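Local atomic coordinates of lipolytic enzyme, G-D-S-L family (Bacteroides thetaiotaomicron, PDB entry 7BR2), a protein that metabolises the drug diltiazem in the gut, as a serine esterase of the SGNH (GDSL) hydrolase family. Residues N68-D72 with G73-S77; K115-Q118 with Q119-R123; T365-E368 with Y369-C372; M414-K417 with E418-D421; K14-K17 with E18-A22. All coordinates share one frame; numbering follows the deposited sequence.

Overall arrangement
Contacts 1, 2 and 5 belong to the SGNH α/β fold, contacts 3 and 4 to the long helices packed beside it. Contact 1 is the hub: its D72 OD1 meets R123 NH1 of contact 2 at 2.9 Å, and its D74 OD2 meets R367 NH1 of contact 3 at the same distance, both salt bridges, with centres about 13 Å apart in each case. Contact 3 in turn packs on contact 4, F366 CZ lying 3.3 Å from R420 O. Contact 5 touches none of the others, its nearest atoms about 6 Å from contact 1, but it starts strand 21-26, which leads to S28, the probable nucleophile of a Ser-His-Asp triad.

Contact 1 (N68-D72 with G73-S77); sequences NKRLD and GDIFS
R70 and L71 meet D74, I75 and F76 where helix 64-75, one of the helices flanking the parallel sheet of the SGNH fold, widens into a π-type turn. The backbone illustrates how such a turn is made. L71 O takes two N-H groups: F76 N, five residues on, binds it at 2.7 Å nearly in line with the carbonyl, while I75 N reaches it at 3.1 Å from above the carbonyl plane. On the buried side R70 and D74 lie side by side and point the same way, joined by a salt bridge of 2.7 Å from R70 NH1 to D74 OD2. The carboxylate oxygen sits 23° out of the guanidinium plane, and it has a second partner in R367 of helix 344-377. D74 OD2 thus bridges R70 and R367, whose positive charges it would be expected to help balance. R70 is held from elsewhere too, since NE pairs with D62 and NH1 also reaches G57 O. L71 serves both flanks: CD2 lies 3.9 Å from I75 CB, and the leucine side chain also crosses a face of the F76 ring. F76 CG is anti to its own carbonyl carbon (chi1 -62°), which lays the ring back over the preceding turn. There L71 CB sits 4.1 Å from the ring centroid, 20° off the normal, in a CH-π contact, and L71 CD1 comes to 3.8 Å from F76 CZ.

Contact 2 (K115-Q118 with Q119-R123); sequences KNFQ and QMEKR
F117 and E121 both carry CG anti to the backbone N (chi1 173° and -169°), and since they stand one helical turn apart, the ring and the extended glutamate chain are brought against each other. F117 CE2 touches E121 CB at 4.0 Å, the two side chains slanting across one another with ring and carboxylate planes 36° apart. The carboxylate then works in two directions. OE1 receives a water at 2.7 Å, and the same water donates to Q118 O at 3.1 Å, while OE2 pairs with S169, R172 and N173 of helix 155-173. With an alanine here, R172 would probably be left without this charge partner, and the water on Q118 O without its second acceptor. Beneath, E121 N binds F117 O at 2.7 Å in the carbonyl plane, and K122 N binds Q118 O at 2.9 Å. M120 and N116 face helix 64-75 instead. Such a division, with one face towards neighbouring helices and another towards water, marks the amphipathic helices that flank the parallel sheet of the three-layer α/β/α SGNH-hydrolase fold.

Contact 3 (T365-E368 with Y369-C372); sequences TFRE and YAWC
R367 and A370 make the close part of this helical turn. A370 CB sits 3.7 Å above the plane of the R367 guanidinium, towards its rim, and is 3.8 Å from NH2. The arginine gets there by folding: its chain bends at chi2 (-35°) and chi3 (-72°), bringing the flat group back over the following turn. R367 is buried, and its NH1 pairs with D74 while NE bonds to G58 O. The loose part is the flank of T365 and E368, both partly exposed. Here E368 makes little of the next turn beyond backbone contacts, and its carboxylate turns instead to R407 and R364. The backbone runs evenly under both parts, with A370 N bonded to F366 O at 2.9 Å and C372 N to E368 O at 3.0 Å. Y369 reaches away towards N386, and W371 meets W403 edge-to-face. The turn belongs to the long α-helix 344-377, whose R367-A370 side meets helix 64-75 of the SGNH domain and whose F366 and Y369 pack on helices 408-414 and 417-437.

Contact 4 (M414-K417 with E418-D421); sequences MMFK and EIRD
R420 NH1 is shared between two successive backbone carbonyls. M414 O takes it at 2.8 Å with a straight N-H (160°), in the plane of both the carbonyl and the guanidinium, whereas the bond to M415 O at 3.0 Å is weak. To reach them the arginine chain bends at chi3 (-58°), folding the guanidinium back beside the start of its own helix. K417 then covers it: its CA lies 3.6 Å above one face of the guanidinium, and its side chain crosses R420 at about a right angle. That lysine leans on towards D421, forming with NZ and OD1 a salt bridge that is long at 3.6 Å. Apolar contacts add to this, where I419 places CD1 3.9 Å from F416 CD2 and CG2 near M414 SD. F416, at the N-cap position, offers its O to R420 N at 3.0 Å, with a weaker second bond from I419 N. M414 and R420 also pack on Y369 of helix 344-377. The whole is a helix-to-helix junction: a carbonyl from the last residue of helix 408-414, and the next one, are taken up by an arginine in the first turn of helix 417-437.

Contact 5 (K14-K17 with E18-A22); sequences KPFK and EGDRA
K17 and D20 close a type II β turn that leads into strand 21-26, part of the central parallel sheet of the SGNH fold. Two bonds tie its ends. D20 N binds K17 O at 3.1 Å, and in return D20 OD2 accepts K17 N at 2.8 Å along a nearly straight N-H (169°), on the anti side of the carboxylate and 34° out of its plane. An alanine in place of D20 would probably leave K17 N without this acceptor and the turn freer to shift. The inner side is apolar: A22 CB makes a CH-π contact over one face of the F16 ring, 3.8 Å from its centroid, with F16 CZ its closest ring atom at 3.6 Å. Further out, the F16 ring also meets Y43, and D20 OD1 is hydrogen-bonded to T81 OG1, so that both carboxylate oxygens are held, which would limit the rotation of the group. G19 has a positive phi of 86°, where a CB would be jammed against E18 O. At the outer edge a water accepts from K17 NZ at 2.6 Å and donates to E18 O at 2.8 Å.

Contact 1 (N68-D72 with G73-S77)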
loop_
_atom_site.group_PDB
_atom_site.type_symbol
_atom_site.label_atom_id
_atom_site.label_comp_id
_atom_site.label_asym_id
_atom_site.label_seq_id
_atom_site.Cartn_x
_atom_site.Cartn_y
_atom_site.Cartn_z
ATOM N N ASN A 68 0.068 -5.549 21.415
ATOM C CA ASN A 68 0.467 -6.725 22.177
ATOM C C ASN A 68 -0.739 -7.453 22.756
ATOM O O ASN A 68 -0.772 -8.689 22.759
ATOM C CB ASN A 68 1.429 -6.335 23.302
ATOM C CG ASN A 68 1.867 -7.536 24.128
ATOM O OD1 ASN A 68 2.606 -8.393 23.644
ATOM N ND2 ASN A 68 1.374 -7.627 25.361
ATOM N N LYS A 69 -1.708 -6.706 23.318
ATOM C CA LYS A 69 -2.925 -7.330 23.856
ATOM C C LYS A 69 -3.629 -8.195 22.817
ATOM O O LYS A 69 -4.226 -9.223 23.161
ATOM C CB LYS A 69 -3.947 -6.287 24.331
ATOM C CG LYS A 69 -3.733 -5.552 25.621
ATOM C CD LYS A 69 -5.004 -4.711 25.895
ATOM C CE LYS A 69 -5.518 -4.095 24.599
ATOM N NZ LYS A 69 -6.983 -3.844 24.521
ATOM N N ARG A 70 -3.623 -7.767 21.549
ATOM C CA ARG A 70 -4.448 -8.442 20.543
ATOM C C ARG A 70 -3.673 -9.378 19.615
ATOM O O ARG A 70 -4.258 -9.892 18.659
ATOM C CB ARG A 70 -5.222 -7.423 19.706
ATOM C CG ARG A 70 -4.376 -6.512 18.853
ATOM C CD ARG A 70 -5.285 -5.587 18.040
ATOM N NE ARG A 70 -4.593 -4.403 17.524
ATOM C CZ ARG A 70 -4.103 -4.297 16.294
ATOM N NH1 ARG A 70 -4.225 -5.312 15.436
ATOM N NH2 ARG A 70 -3.502 -3.170 15.916
ATOM N N LEU A 71 -2.376 -9.599 19.857
ATOM C CA LEU A 71 -1.628 -10.555 19.027
ATOM C C LEU A 71 -2.324 -11.921 18.871
ATOM O O LEU A 71 -2.449 -12.432 17.752
ATOM C CB LEU A 71 -0.224 -10.763 19.594
ATOM C CG LEU A 71 0.790 -9.645 19.376
ATOM C CD1 LEU A 71 2.145 -10.046 19.959
ATOM C CD2 LEU A 71 0.888 -9.298 17.914
ATOM N N ASP A 72 -2.759 -12.550 19.971
ATOM C CA ASP A 72 -3.324 -13.899 19.858
ATOM C C ASP A 72 -4.613 -13.909 19.030
ATOM O O ASP A 72 -4.768 -14.724 18.109
ATOM C CB ASP A 72 -3.612 -14.502 21.238
ATOM C CG ASP A 72 -2.379 -15.026 21.946
ATOM O OD1 ASP A 72 -1.502 -15.618 21.288
ATOM O OD2 ASP A 72 -2.304 -14.878 23.185
ATOM N N GLY A 73 -5.559 -13.025 19.367
ATOM C CA GLY A 73 -6.896 -13.055 18.788
ATOM C C GLY A 73 -7.053 -12.340 17.462
ATOM O O GLY A 73 -8.073 -12.520 16.787
ATOM N N ASP A 74 -6.115 -11.480 17.100
ATOM C CA ASP A 74 -6.294 -10.652 15.922
ATOM C C ASP A 74 -5.157 -10.755 14.913
ATOM O O ASP A 74 -5.397 -10.551 13.718
ATOM C CB ASP A 74 -6.473 -9.188 16.355
ATOM C CG ASP A 74 -6.740 -8.265 15.193
ATOM O OD1 ASP A 74 -7.660 -8.588 14.408
ATOM O OD2 ASP A 74 -6.091 -7.186 15.105
ATOM N N ILE A 75 -3.958 -11.133 15.334
ATOM C CA ILE A 75 -2.787 -11.158 14.464
ATOM C C ILE A 75 -2.330 -12.599 14.206
ATOM O O ILE A 75 -2.325 -13.065 13.068
ATOM C CB ILE A 75 -1.643 -10.301 15.054
ATOM C CG1 ILE A 75 -2.106 -8.849 15.193
ATOM C CG2 ILE A 75 -0.422 -10.374 14.182
ATOM C CD1 ILE A 75 -2.527 -8.203 13.895
ATOM N N PHE A 76 -1.893 -13.300 15.253
ATOM C CA PHE A 76 -1.484 -14.696 15.103
ATOM C C PHE A 76 -2.650 -15.570 14.650
ATOM O O PHE A 76 -2.441 -16.641 14.073
ATOM C CB PHE A 76 -0.909 -15.218 16.425
ATOM C CG PHE A 76 0.325 -14.478 16.889
ATOM C CD1 PHE A 76 1.047 -13.678 16.003
ATOM C CD2 PHE A 76 0.750 -14.568 18.207
ATOM C CE1 PHE A 76 2.169 -12.998 16.426
ATOM C CE2 PHE A 76 1.876 -13.884 18.636
ATOM C CZ PHE A 76 2.589 -13.101 17.739
ATOM N N SER A 77 -3.881 -15.150 14.962
ATOM C CA SER A 77 -5.064 -15.871 14.535
ATOM C C SER A 77 -5.169 -15.927 13.028
ATOM O O SER A 77 -5.855 -16.800 12.498
ATOM C CB SER A 77 -6.317 -15.200 15.106
ATOM O OG SER A 77 -6.387 -13.837 14.698
HETATM O O HOH W 1 -5.458 -11.550 22.138
#

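Contact 2 (K115-Q118 with Q119-R123)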
loop_
_atom_site.group_PDB
_atom_site.type_symbol
_atom_site.label_atom_id
_atom_site.label_comp_id
_atom_site.label_asym_id
_atom_site.label_seq_id
_atom_site.Cartn_x
_atom_site.Cartn_y
_atom_site.Cartn_z
ATOM N N LYS A 115 9.012 -0.566 26.385
ATOM C CA LYS A 115 8.616 -1.580 27.353
ATOM C C LYS A 115 7.522 -2.473 26.766
ATOM O O LYS A 115 7.594 -3.707 26.859
ATOM C CB LYS A 115 8.169 -0.903 28.660
ATOM C CG LYS A 115 7.817 -1.870 29.805
ATOM C CD LYS A 115 7.011 -1.194 30.906
ATOM C CE LYS A 115 6.372 -2.215 31.833
ATOM N NZ LYS A 115 7.153 -2.366 33.086
ATOM N N ASN A 116 6.519 -1.869 26.126
ATOM C CA ASN A 116 5.475 -2.694 25.507
ATOM C C ASN A 116 6.002 -3.474 24.299
ATOM O O ASN A 116 5.693 -4.676 24.119
ATOM C CB ASN A 116 4.292 -1.820 25.115
ATOM C CG ASN A 116 3.597 -1.263 26.322
ATOM O OD1 ASN A 116 3.297 -2.004 27.264
ATOM N ND2 ASN A 116 3.371 0.048 26.333
ATOM N N PHE A 117 6.831 -2.818 23.481
ATOM C CA PHE A 117 7.400 -3.493 22.324
ATOM C C PHE A 117 8.155 -4.743 22.733
ATOM O O PHE A 117 8.176 -5.710 21.978
ATOM C CB PHE A 117 8.329 -2.571 21.537
ATOM C CG PHE A 117 9.075 -3.272 20.428
ATOM C CD1 PHE A 117 8.463 -3.503 19.206
ATOM C CD2 PHE A 117 10.378 -3.707 20.609
ATOM C CE1 PHE A 117 9.135 -4.146 18.181
ATOM C CE2 PHE A 117 11.059 -4.357 19.586
ATOM C CZ PHE A 117 10.436 -4.575 18.370
ATOM N N GLN A 118 8.795 -4.731 23.907
ATOM C CA GLN A 118 9.577 -5.887 24.344
ATOM C C GLN A 118 8.681 -7.092 24.607
ATOM O O GLN A 118 9.072 -8.238 24.345
ATOM C CB GLN A 118 10.390 -5.529 25.597
ATOM C CG GLN A 118 11.662 -4.696 25.317
ATOM C CD GLN A 118 12.374 -4.233 26.590
ATOM O OE1 GLN A 118 12.041 -3.198 27.165
ATOM N NE2 GLN A 118 13.376 -4.996 27.015
ATOM N N GLN A 119 7.480 -6.855 25.136
ATOM C CA GLN A 119 6.494 -7.925 25.243
ATOM C C GLN A 119 6.209 -8.515 23.867
ATOM O O GLN A 119 6.274 -9.738 23.656
ATOM C CB GLN A 119 5.219 -7.356 25.868
ATOM C CG GLN A 119 5.347 -6.891 27.326
ATOM C CD GLN A 119 5.804 -7.991 28.257
ATOM O OE1 GLN A 119 6.993 -8.145 28.530
ATOM N NE2 GLN A 119 4.855 -8.790 28.720
ATOM N N MET A 120 5.945 -7.640 22.900
ATOM C CA MET A 120 5.708 -8.133 21.541
ATOM C C MET A 120 6.923 -8.889 21.000
ATOM O O MET A 120 6.781 -9.965 20.406
ATOM C CB MET A 120 5.354 -6.976 20.609
ATOM C CG MET A 120 4.095 -6.216 20.982
ATOM S SD MET A 120 3.725 -5.036 19.680
ATOM C CE MET A 120 2.809 -6.118 18.635
ATOM N N GLU A 121 8.119 -8.344 21.228
ATOM C CA GLU A 121 9.364 -8.902 20.710
ATOM C C GLU A 121 9.551 -10.319 21.205
ATOM O O GLU A 121 9.906 -11.226 20.439
ATOM C CB GLU A 121 10.524 -8.031 21.182
ATOM C CG GLU A 121 11.865 -8.285 20.558
ATOM C CD GLU A 121 12.969 -7.575 21.326
ATOM O OE1 GLU A 121 12.711 -7.119 22.458
ATOM O OE2 GLU A 121 14.088 -7.464 20.797
ATOM N N LYS A 122 9.328 -10.513 22.506
ATOM C CA LYS A 122 9.336 -11.852 23.069
ATOM C C LYS A 122 8.347 -12.755 22.339
ATOM O O LYS A 122 8.675 -13.902 22.013
ATOM C CB LYS A 122 9.027 -11.794 24.563
ATOM C CG LYS A 122 8.868 -13.174 25.157
ATOM C CD LYS A 122 8.923 -13.183 26.681
ATOM C CE LYS A 122 9.192 -14.619 27.173
ATOM N NZ LYS A 122 8.189 -15.611 26.665
ATOM N N ARG A 123 7.130 -12.254 22.055
ATOM C CA ARG A 123 6.176 -13.108 21.336
ATOM C C ARG A 123 6.683 -13.460 19.943
ATOM O O ARG A 123 6.555 -14.604 19.500
ATOM C CB ARG A 123 4.791 -12.461 21.228
ATOM C CG ARG A 123 4.180 -12.005 22.529
ATOM C CD ARG A 123 3.709 -13.184 23.408
ATOM N NE ARG A 123 3.134 -14.321 22.682
ATOM C CZ ARG A 123 1.827 -14.481 22.450
ATOM N NH1 ARG A 123 1.388 -15.558 21.802
ATOM N NH2 ARG A 123 0.956 -13.562 22.860
HETATM O O HOH W 2 8.203 -5.337 28.862
HETATM O O HOH W 3 12.100 -8.774 24.511
#

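Contact 3 (T365-E368 with Y369-C372)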
loop_
_atom_site.group_PDB
_atom_site.type_symbol
_atom_site.label_atom_id
_atom_site.label_comp_id
_atom_site.label_asym_id
_atom_site.label_seq_id
_atom_site.Cartn_x
_atom_site.Cartn_y
_atom_site.Cartn_z
ATOM N N THR A 365 -14.640 -3.113 7.331
ATOM C CA THR A 365 -15.726 -3.433 8.270
ATOM C C THR A 365 -15.263 -4.475 9.279
ATOM O O THR A 365 -15.586 -4.391 10.479
ATOM C CB THR A 365 -16.999 -3.903 7.553
ATOM O OG1 THR A 365 -16.852 -5.251 7.079
ATOM C CG2 THR A 365 -17.342 -2.978 6.402
ATOM N N PHE A 366 -14.436 -5.427 8.826
ATOM C CA PHE A 366 -13.861 -6.363 9.801
ATOM C C PHE A 366 -12.951 -5.658 10.807
ATOM O O PHE A 366 -12.882 -6.064 11.980
ATOM C CB PHE A 366 -13.102 -7.488 9.088
ATOM C CG PHE A 366 -13.992 -8.587 8.561
ATOM C CD1 PHE A 366 -14.626 -8.462 7.337
ATOM C CD2 PHE A 366 -14.165 -9.765 9.288
ATOM C CE1 PHE A 366 -15.450 -9.479 6.842
ATOM C CE2 PHE A 366 -14.984 -10.789 8.802
ATOM C CZ PHE A 366 -15.632 -10.635 7.570
ATOM N N ARG A 367 -12.272 -4.586 10.386
ATOM C CA ARG A 367 -11.410 -3.844 11.311
ATOM C C ARG A 367 -12.235 -3.089 12.363
ATOM O O ARG A 367 -11.817 -2.958 13.525
ATOM C CB ARG A 367 -10.521 -2.849 10.555
ATOM C CG ARG A 367 -9.499 -3.451 9.585
ATOM C CD ARG A 367 -8.946 -4.753 10.087
ATOM N NE ARG A 367 -8.045 -4.562 11.208
ATOM C CZ ARG A 367 -7.755 -5.503 12.095
ATOM N NH1 ARG A 367 -6.918 -5.240 13.093
ATOM N NH2 ARG A 367 -8.315 -6.701 11.985
ATOM N N GLU A 368 -13.395 -2.560 11.964
ATOM C CA GLU A 368 -14.305 -1.942 12.931
ATOM C C GLU A 368 -14.787 -2.976 13.948
ATOM O O GLU A 368 -14.861 -2.709 15.163
ATOM C CB GLU A 368 -15.495 -1.306 12.203
ATOM C CG GLU A 368 -15.135 -0.168 11.245
ATOM C CD GLU A 368 -14.830 1.138 11.964
ATOM O OE1 GLU A 368 -15.290 1.310 13.107
ATOM O OE2 GLU A 368 -14.109 1.990 11.409
ATOM N N TYR A 369 -15.094 -4.179 13.472
ATOM C CA TYR A 369 -15.479 -5.222 14.416
ATOM C C TYR A 369 -14.335 -5.519 15.385
ATOM O O TYR A 369 -14.555 -5.645 16.597
ATOM C CB TYR A 369 -15.930 -6.471 13.655
ATOM C CG TYR A 369 -15.943 -7.745 14.469
ATOM C CD1 TYR A 369 -17.010 -8.051 15.322
ATOM C CD2 TYR A 369 -14.900 -8.667 14.359
ATOM C CE1 TYR A 369 -17.024 -9.234 16.064
ATOM C CE2 TYR A 369 -14.904 -9.844 15.090
ATOM C CZ TYR A 369 -15.969 -10.128 15.944
ATOM O OH TYR A 369 -15.963 -11.311 16.657
ATOM N N ALA A 370 -13.104 -5.581 14.872
ATOM C CA ALA A 370 -11.946 -5.825 15.732
ATOM C C ALA A 370 -11.781 -4.729 16.782
ATOM O O ALA A 370 -11.369 -5.009 17.915
ATOM C CB ALA A 370 -10.670 -5.960 14.894
ATOM N N TRP A 371 -12.036 -3.467 16.416
ATOM C CA TRP A 371 -12.010 -2.441 17.454
ATOM C C TRP A 371 -13.057 -2.741 18.518
ATOM O O TRP A 371 -12.784 -2.638 19.718
ATOM C CB TRP A 371 -12.238 -1.030 16.913
ATOM C CG TRP A 371 -12.145 -0.063 18.078
ATOM C CD1 TRP A 371 -11.014 0.545 18.548
ATOM C CD2 TRP A 371 -13.202 0.327 18.976
ATOM N NE1 TRP A 371 -11.305 1.302 19.648
ATOM C CE2 TRP A 371 -12.637 1.184 19.938
ATOM C CE3 TRP A 371 -14.570 0.038 19.054
ATOM C CZ2 TRP A 371 -13.389 1.757 20.964
ATOM C CZ3 TRP A 371 -15.315 0.608 20.079
ATOM C CH2 TRP A 371 -14.722 1.456 21.016
ATOM N N CYS A 372 -14.271 -3.111 18.108
ATOM C CA CYS A 372 -15.263 -3.446 19.127
ATOM C C CYS A 372 -14.725 -4.516 20.067
ATOM O O CYS A 372 -14.854 -4.410 21.298
ATOM C CB CYS A 372 -16.576 -3.893 18.472
ATOM S SG CYS A 372 -17.439 -2.499 17.700
#

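Contact 4 (M414-K417 with E418-D421)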
loop_
_atom_site.group_PDB
_atom_site.type_symbol
_atom_site.label_atom_id
_atom_site.label_comp_id
_atom_site.label_asym_id
_atom_site.label_seq_id
_atom_site.Cartn_x
_atom_site.Cartn_y
_atom_site.Cartn_z
ATOM N N MET A 414 -21.992 -7.660 12.860
ATOM C CA MET A 414 -20.780 -8.464 12.749
ATOM C C MET A 414 -20.575 -9.423 13.910
ATOM O O MET A 414 -19.726 -10.315 13.804
ATOM C CB MET A 414 -19.565 -7.541 12.589
ATOM C CG MET A 414 -19.530 -6.820 11.256
ATOM S SD MET A 414 -19.185 -7.953 9.854
ATOM C CE MET A 414 -17.390 -8.031 9.955
ATOM N N MET A 415 -21.344 -9.294 14.998
ATOM C CA MET A 415 -21.239 -10.252 16.092
ATOM C C MET A 415 -21.692 -11.653 15.680
ATOM O O MET A 415 -21.347 -12.620 16.363
ATOM C CB MET A 415 -22.058 -9.778 17.300
ATOM C CG MET A 415 -23.587 -9.868 17.073
ATOM S SD MET A 415 -24.586 -9.384 18.492
ATOM C CE MET A 415 -24.162 -10.666 19.662
ATOM N N PHE A 416 -22.458 -11.795 14.598
ATOM C CA PHE A 416 -22.902 -13.123 14.183
ATOM C C PHE A 416 -21.832 -13.812 13.343
ATOM O O PHE A 416 -21.413 -13.295 12.299
ATOM C CB PHE A 416 -24.204 -13.052 13.386
ATOM C CG PHE A 416 -25.382 -12.613 14.194
ATOM C CD1 PHE A 416 -25.985 -13.474 15.108
ATOM C CD2 PHE A 416 -25.874 -11.320 14.065
ATOM C CE1 PHE A 416 -27.087 -13.048 15.867
ATOM C CE2 PHE A 416 -26.972 -10.882 14.822
ATOM C CZ PHE A 416 -27.584 -11.747 15.712
ATOM N N LYS A 417 -21.452 -15.016 13.778
ATOM C CA LYS A 417 -20.515 -15.841 13.034
ATOM C C LYS A 417 -20.957 -16.051 11.592
ATOM O O LYS A 417 -20.128 -16.040 10.676
ATOM C CB LYS A 417 -20.399 -17.196 13.745
ATOM C CG LYS A 417 -19.555 -18.238 13.027
ATOM C CD LYS A 417 -18.069 -18.034 13.179
ATOM C CE LYS A 417 -17.322 -19.021 12.295
ATOM N NZ LYS A 417 -15.863 -18.722 12.257
ATOM N N GLU A 418 -22.253 -16.249 11.365
ATOM C CA GLU A 418 -22.681 -16.505 10.001
ATOM C C GLU A 418 -22.466 -15.285 9.111
ATOM O O GLU A 418 -22.129 -15.423 7.928
ATOM C CB GLU A 418 -24.129 -16.997 9.986
ATOM C CG GLU A 418 -24.277 -18.283 10.807
ATOM C CD GLU A 418 -24.790 -18.090 12.244
ATOM O OE1 GLU A 418 -24.353 -17.156 12.988
ATOM O OE2 GLU A 418 -25.610 -18.942 12.650
ATOM N N ILE A 419 -22.593 -14.089 9.673
ATOM C CA ILE A 419 -22.365 -12.884 8.890
ATOM C C ILE A 419 -20.872 -12.681 8.617
ATOM O O ILE A 419 -20.477 -12.333 7.495
ATOM C CB ILE A 419 -22.997 -11.678 9.593
ATOM C CG1 ILE A 419 -24.519 -11.747 9.436
ATOM C CG2 ILE A 419 -22.438 -10.369 9.019
ATOM C CD1 ILE A 419 -25.261 -10.711 10.235
ATOM N N ARG A 420 -20.022 -12.888 9.625
ATOM C CA ARG A 420 -18.587 -12.809 9.369
ATOM C C ARG A 420 -18.179 -13.802 8.288
ATOM O O ARG A 420 -17.384 -13.472 7.397
ATOM C CB ARG A 420 -17.799 -13.041 10.662
ATOM C CG ARG A 420 -18.003 -11.940 11.695
ATOM C CD ARG A 420 -16.948 -11.949 12.812
ATOM N NE ARG A 420 -16.900 -13.209 13.555
ATOM C CZ ARG A 420 -17.763 -13.578 14.502
ATOM N NH1 ARG A 420 -18.783 -12.785 14.843
ATOM N NH2 ARG A 420 -17.608 -14.745 15.113
ATOM N N ASP A 421 -18.752 -15.010 8.324
ATOM C CA ASP A 421 -18.474 -15.996 7.285
ATOM C C ASP A 421 -18.912 -15.487 5.920
ATOM O O ASP A 421 -18.154 -15.555 4.955
ATOM C CB ASP A 421 -19.170 -17.331 7.596
ATOM C CG ASP A 421 -18.508 -18.110 8.724
ATOM O OD1 ASP A 421 -17.344 -17.813 9.089
ATOM O OD2 ASP A 421 -19.167 -19.036 9.252
#

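Contact 5 (K14-K17 with E18-A22)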
loop_
_atom_site.group_PDB
_atom_site.type_symbol
_atom_site.label_atom_id
_atom_site.label_comp_id
_atom_site.label_asym_id
_atom_site.label_seq_id
_atom_site.Cartn_x
_atom_site.Cartn_y
_atom_site.Cartn_z
ATOM N N LYS A 14 12.644 -9.372 1.942
ATOM C CA LYS A 14 12.435 -10.328 0.863
ATOM C C LYS A 14 11.039 -10.159 0.273
ATOM O O LYS A 14 10.089 -9.866 1.005
ATOM C CB LYS A 14 12.597 -11.773 1.326
ATOM C CG LYS A 14 13.990 -12.336 1.199
ATOM C CD LYS A 14 14.010 -13.742 1.778
ATOM C CE LYS A 14 13.937 -13.766 3.295
ATOM N NZ LYS A 14 14.043 -15.165 3.813
ATOM N N PRO A 15 10.887 -10.318 -1.042
ATOM C CA PRO A 15 9.554 -10.229 -1.646
ATOM C C PRO A 15 8.641 -11.338 -1.143
ATOM O O PRO A 15 9.087 -12.386 -0.674
ATOM C CB PRO A 15 9.826 -10.397 -3.148
ATOM C CG PRO A 15 11.220 -10.971 -3.242
ATOM C CD PRO A 15 11.953 -10.476 -2.052
ATOM N N PHE A 16 7.337 -11.095 -1.235
ATOM C CA PHE A 16 6.381 -12.158 -0.954
ATOM C C PHE A 16 6.387 -13.168 -2.106
ATOM O O PHE A 16 6.656 -12.821 -3.263
ATOM C CB PHE A 16 4.973 -11.567 -0.757
ATOM C CG PHE A 16 4.902 -10.466 0.288
ATOM C CD1 PHE A 16 5.580 -10.582 1.485
ATOM C CD2 PHE A 16 4.153 -9.312 0.060
ATOM C CE1 PHE A 16 5.513 -9.572 2.449
ATOM C CE2 PHE A 16 4.080 -8.294 1.024
ATOM C CZ PHE A 16 4.767 -8.427 2.217
ATOM N N LYS A 17 6.093 -14.429 -1.790
ATOM C CA LYS A 17 6.053 -15.500 -2.789
ATOM C C LYS A 17 4.706 -16.222 -2.704
ATOM O O LYS A 17 3.892 -15.946 -1.820
ATOM C CB LYS A 17 7.213 -16.493 -2.624
ATOM C CG LYS A 17 7.107 -17.369 -1.387
ATOM C CD LYS A 17 8.308 -18.329 -1.270
ATOM C CE LYS A 17 8.249 -19.203 0.002
ATOM N NZ LYS A 17 7.111 -20.184 0.011
ATOM N N GLU A 18 4.467 -17.150 -3.638
ATOM C CA GLU A 18 3.160 -17.796 -3.748
ATOM C C GLU A 18 2.719 -18.381 -2.414
ATOM O O GLU A 18 3.498 -19.027 -1.721
ATOM C CB GLU A 18 3.184 -18.889 -4.817
ATOM C CG GLU A 18 1.836 -19.609 -5.002
ATOM C CD GLU A 18 1.694 -20.919 -4.215
ATOM O OE1 GLU A 18 0.562 -21.253 -3.785
ATOM O OE2 GLU A 18 2.711 -21.607 -3.999
ATOM N N GLY A 19 1.470 -18.106 -2.038
ATOM C CA GLY A 19 0.918 -18.662 -0.822
ATOM C C GLY A 19 1.194 -17.888 0.451
ATOM O O GLY A 19 0.753 -18.320 1.523
ATOM N N ASP A 20 1.918 -16.774 0.376
ATOM C CA ASP A 20 2.221 -15.986 1.564
ATOM C C ASP A 20 0.943 -15.384 2.152
ATOM O O ASP A 20 -0.054 -15.166 1.460
ATOM C CB ASP A 20 3.222 -14.878 1.222
ATOM C CG ASP A 20 4.663 -15.243 1.583
ATOM O OD1 ASP A 20 4.871 -16.080 2.490
ATOM O OD2 ASP A 20 5.590 -14.718 0.917
ATOM N N ARG A 21 0.972 -15.179 3.457
ATOM C CA ARG A 21 -0.063 -14.465 4.196
ATOM C C ARG A 21 0.650 -13.327 4.924
ATOM O O ARG A 21 1.268 -13.542 5.972
ATOM C CB ARG A 21 -0.791 -15.410 5.148
ATOM C CG ARG A 21 -1.439 -16.607 4.439
ATOM C CD ARG A 21 -1.893 -17.683 5.422
ATOM N NE ARG A 21 -2.962 -17.223 6.319
ATOM C CZ ARG A 21 -4.238 -17.062 5.962
ATOM N NH1 ARG A 21 -4.635 -17.298 4.709
ATOM N NH2 ARG A 21 -5.121 -16.649 6.859
ATOM N N ALA A 22 0.631 -12.140 4.333
ATOM C CA ALA A 22 1.361 -10.984 4.839
ATOM C C ALA A 22 0.416 -10.112 5.655
ATOM O O ALA A 22 -0.488 -9.483 5.098
ATOM C CB ALA A 22 1.967 -10.195 3.682
HETATM O O HOH W 4 5.642 -20.775 -2.061
#